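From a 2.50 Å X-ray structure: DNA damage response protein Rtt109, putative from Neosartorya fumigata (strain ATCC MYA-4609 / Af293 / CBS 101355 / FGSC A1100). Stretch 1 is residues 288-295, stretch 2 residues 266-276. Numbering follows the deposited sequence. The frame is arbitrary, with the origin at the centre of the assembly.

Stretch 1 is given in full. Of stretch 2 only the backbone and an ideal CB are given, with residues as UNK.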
# COMPACT_ATOMS: atom_id res chain seq x y z
N SER A 288 -24.64 13.29 15.12
CA SER A 288 -23.47 13.29 15.98
C SER A 288 -22.36 12.45 15.34
O SER A 288 -21.17 12.67 15.59
CB SER A 288 -23.81 12.73 17.36
OG SER A 288 -24.21 11.37 17.27
N GLY A 289 -22.77 11.50 14.50
CA GLY A 289 -21.85 10.59 13.86
C GLY A 289 -21.33 9.54 14.82
O GLY A 289 -20.32 8.90 14.56
N HIS A 290 -22.03 9.35 15.94
CA HIS A 290 -21.61 8.37 16.92
C HIS A 290 -22.29 7.03 16.69
O HIS A 290 -23.51 6.96 16.53
CB HIS A 290 -21.88 8.86 18.34
CG HIS A 290 -21.03 10.02 18.75
ND1 HIS A 290 -21.38 10.87 19.78
CD2 HIS A 290 -19.84 10.46 18.29
CE1 HIS A 290 -20.44 11.79 19.93
NE2 HIS A 290 -19.49 11.56 19.04
N TRP A 291 -21.49 5.98 16.67
CA TRP A 291 -21.99 4.63 16.54
C TRP A 291 -22.72 4.17 17.79
O TRP A 291 -22.54 4.73 18.87
CB TRP A 291 -20.84 3.67 16.26
CG TRP A 291 -20.14 3.87 14.96
CD1 TRP A 291 -20.71 4.13 13.75
CD2 TRP A 291 -18.73 3.80 14.74
NE1 TRP A 291 -19.73 4.22 12.79
CE2 TRP A 291 -18.51 4.02 13.37
CE3 TRP A 291 -17.63 3.57 15.58
CZ2 TRP A 291 -17.23 4.01 12.82
CZ3 TRP A 291 -16.37 3.57 15.03
CH2 TRP A 291 -16.18 3.79 13.66
N ARG A 292 -23.51 3.11 17.64
CA ARG A 292 -24.26 2.56 18.75
C ARG A 292 -23.38 1.63 19.59
O ARG A 292 -23.26 1.81 20.80
CB ARG A 292 -25.50 1.80 18.25
CG ARG A 292 -26.37 1.23 19.36
CD ARG A 292 -27.60 0.50 18.82
NE ARG A 292 -27.24 -0.68 18.03
CZ ARG A 292 -27.54 -0.83 16.75
NH1 ARG A 292 -27.17 -1.93 16.11
NH2 ARG A 292 -28.22 0.13 16.11
N SER A 293 -22.74 0.67 18.93
CA SER A 293 -22.01 -0.37 19.65
C SER A 293 -20.54 -0.04 19.91
O SER A 293 -19.92 -0.68 20.75
CB SER A 293 -22.11 -1.69 18.89
OG SER A 293 -21.54 -1.58 17.60
N VAL A 294 -19.98 0.93 19.20
CA VAL A 294 -18.58 1.31 19.40
C VAL A 294 -18.45 2.81 19.67
O VAL A 294 -18.91 3.63 18.86
CB VAL A 294 -17.70 0.94 18.18
CG1 VAL A 294 -16.33 1.59 18.28
CG2 VAL A 294 -17.56 -0.57 18.06
N LYS A 295 -17.81 3.17 20.78
CA LYS A 295 -17.83 4.55 21.28
C LYS A 295 -16.50 5.29 21.18
O LYS A 295 -16.47 6.51 21.31
CB LYS A 295 -18.30 4.56 22.74
CG LYS A 295 -19.72 4.06 22.93
CD LYS A 295 -20.70 4.90 22.13
CE LYS A 295 -22.15 4.45 22.32
NZ LYS A 295 -23.08 5.43 21.69
N UNK A 266 -14.84 -2.65 5.99
CA UNK A 266 -16.03 -3.49 6.05
C UNK A 266 -16.72 -3.30 7.39
O UNK A 266 -17.94 -3.19 7.47
CB UNK A 266 -15.67 -4.96 5.83
N UNK A 267 -15.92 -3.24 8.44
CA UNK A 267 -16.40 -3.00 9.80
C UNK A 267 -16.95 -1.59 9.93
O UNK A 267 -18.03 -1.39 10.48
CB UNK A 267 -15.28 -3.23 10.82
N UNK A 268 -16.20 -0.60 9.43
CA UNK A 268 -16.63 0.80 9.48
C UNK A 268 -18.01 0.99 8.85
O UNK A 268 -18.84 1.76 9.33
CB UNK A 268 -15.61 1.69 8.77
N UNK A 269 -18.25 0.26 7.77
CA UNK A 269 -19.49 0.38 7.02
C UNK A 269 -20.65 -0.24 7.80
O UNK A 269 -21.75 0.32 7.82
CB UNK A 269 -19.35 -0.28 5.65
N UNK A 270 -20.40 -1.36 8.48
CA UNK A 270 -21.39 -1.98 9.36
C UNK A 270 -21.73 -1.09 10.53
O UNK A 270 -22.90 -1.00 10.94
CB UNK A 270 -20.88 -3.33 9.87
N UNK A 271 -20.72 -0.44 11.10
CA UNK A 271 -20.95 0.45 12.22
C UNK A 271 -21.71 1.69 11.75
O UNK A 271 -22.61 2.16 12.43
CB UNK A 271 -19.63 0.84 12.88
N UNK A 272 -21.34 2.22 10.58
CA UNK A 272 -22.04 3.37 10.01
C UNK A 272 -23.53 3.09 9.85
O UNK A 272 -24.35 3.99 10.00
CB UNK A 272 -21.43 3.75 8.66
N UNK A 273 -23.88 1.85 9.54
CA UNK A 273 -25.28 1.48 9.36
C UNK A 273 -26.06 1.41 10.69
O UNK A 273 -27.27 1.21 10.69
CB UNK A 273 -25.36 0.13 8.64
N UNK A 274 -25.37 1.55 11.82
CA UNK A 274 -26.05 1.68 13.10
C UNK A 274 -26.57 3.11 13.27
O UNK A 274 -27.43 3.37 14.11
CB UNK A 274 -25.11 1.31 14.25
N UNK A 275 -26.04 4.04 12.47
CA UNK A 275 -26.48 5.44 12.52
C UNK A 275 -27.89 5.59 11.98
O UNK A 275 -28.30 4.84 11.10
CB UNK A 275 -25.52 6.33 11.73
N UNK A 276 -28.65 6.57 12.50
CA UNK A 276 -29.97 6.86 11.93
C UNK A 276 -29.83 7.41 10.51
O UNK A 276 -28.82 8.04 10.21
CB UNK A 276 -30.73 7.85 12.81

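Stretch 2 is helical at first, and a type I turn spans positions 272 to 275; stretch 1, irregular throughout, packs against one side. Position 266 is out of reach, so many side chains would suit; it is Arg-266. At 267 the CB points sideways and has nothing of stretch 1 within 5.5 Å, yet a long apolar chain could reach Val-294. Phe-267 does so, its CZ 4.3 Å from Val-294 CG2.

At 268 the ideal CB lies 4.9 Å from Trp-291 CZ2, which leaves room for a medium-sized apolar chain beside the indole. Leu-268 fills it, CD2 lying 3.4 Å from Trp-291 CH2. Positions 269, pointing away, and 270, sideways, tolerate many residues and are Ile-269 and Asp-270.

Position 271 points toward stretch 1, with its CB already 3.4 Å from Trp-291 NE1 and the indole lying flat against it. An aliphatic chain suits best, since Val-294 offers a further apolar surface. In Leu-271, CB sits 3.3 Å from the centroid of the Trp-291 five-membered ring, almost on the ring normal, a CH-pi contact, and CD2 reaches 3.7 Å from Val-294 CG2.

At 272 the CB points away, but it is only 4.5 Å from Trp-291 NE1, a donor in want of a partner. A short acceptor such as Asp or Asn could curl back to it. Asp-272 does: Trp-291 NE1 donates to its OD1 at 3.0 Å with an angle of 166°, and OD1 lies near the plane of the indole, where the N-H points. Position 273 points away, suits a polar residue, and is Asp-273.

Position 274 points toward stretch 1, facing the guanidinium of Arg-292 and the backbone amides of 292 and 293, with the Ser-293 hydroxyl beyond. Such a group of donors calls for a long acceptor, best a charged one: Glu suits, and Gln has the length but would give a single acceptor and no charge. Glu-274, extended through chi2, uses both oxygens: OE1 accepts from Ser-293 N at 2.8 Å and weakly from Arg-292 N at 3.0 Å, while OE2 takes the hydrogen bond from Ser-293 OG at 2.7 Å. Its salt bridge to Arg-292 is long, NH1 to OE2 4.0 Å, and purely electrostatic; CG lies over one guanidinium face.

At 275 CA-to-CB points sideways, and a chain able to bend back could lie against Trp-291 and Gly-289; Leu, Met or Ile would suit, though His-290 O could also draw a donor. Leu-275 brings CD2 to 4.1 Å from Trp-291 CD1, 4.0 Å from Gly-289 C and 3.0 Å from His-290 O, the last a tight contact and no hydrogen bond, a methyl being no conventional donor. Position 276, out of reach, has a proline-compatible phi of -66° and is Pro-276.

Stretch 2, residues 266-276: RFLIDLDDELP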
# COMPACT_ATOMS: atom_id res chain seq x y z
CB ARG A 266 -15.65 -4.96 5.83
CG ARG A 266 -16.79 -5.86 5.38
CD ARG A 266 -16.33 -7.30 5.10
NE ARG A 266 -16.06 -8.07 6.33
CZ ARG A 266 -17.00 -8.58 7.12
NH1 ARG A 266 -18.28 -8.40 6.82
NH2 ARG A 266 -16.67 -9.26 8.21
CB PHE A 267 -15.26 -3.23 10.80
CG PHE A 267 -15.70 -3.24 12.23
CD1 PHE A 267 -17.00 -3.56 12.58
CD2 PHE A 267 -14.80 -2.94 13.25
CE1 PHE A 267 -17.40 -3.58 13.91
CE2 PHE A 267 -15.19 -2.95 14.58
CZ PHE A 267 -16.49 -3.26 14.91
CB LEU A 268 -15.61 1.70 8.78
CG LEU A 268 -14.31 1.99 9.53
CD1 LEU A 268 -13.40 2.83 8.66
CD2 LEU A 268 -14.57 2.70 10.84
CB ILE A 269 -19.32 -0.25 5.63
CG1 ILE A 269 -18.50 0.69 4.74
CG2 ILE A 269 -20.67 -0.56 4.99
CD1 ILE A 269 -17.99 0.04 3.47
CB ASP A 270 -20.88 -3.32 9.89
CG ASP A 270 -20.98 -4.42 8.86
OD1 ASP A 270 -21.35 -4.11 7.71
OD2 ASP A 270 -20.69 -5.58 9.20
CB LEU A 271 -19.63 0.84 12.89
CG LEU A 271 -18.84 -0.26 13.59
CD1 LEU A 271 -17.42 0.21 13.85
CD2 LEU A 271 -19.52 -0.66 14.89
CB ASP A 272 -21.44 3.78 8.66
CG ASP A 272 -20.20 4.66 8.80
OD1 ASP A 272 -19.84 5.05 9.94
OD2 ASP A 272 -19.58 4.97 7.76
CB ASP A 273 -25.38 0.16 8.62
CG ASP A 273 -26.59 0.11 7.68
OD1 ASP A 273 -26.74 1.05 6.86
OD2 ASP A 273 -27.39 -0.85 7.76
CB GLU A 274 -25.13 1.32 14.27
CG GLU A 274 -24.60 -0.10 14.24
CD GLU A 274 -23.68 -0.42 15.43
OE1 GLU A 274 -23.39 0.49 16.24
OE2 GLU A 274 -23.26 -1.59 15.55
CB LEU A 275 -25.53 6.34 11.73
CG LEU A 275 -24.05 6.34 12.12
CD1 LEU A 275 -23.26 7.26 11.21
CD2 LEU A 275 -23.89 6.75 13.56
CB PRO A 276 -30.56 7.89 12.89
CG PRO A 276 -29.39 8.47 13.62
CD PRO A 276 -28.35 7.40 13.68
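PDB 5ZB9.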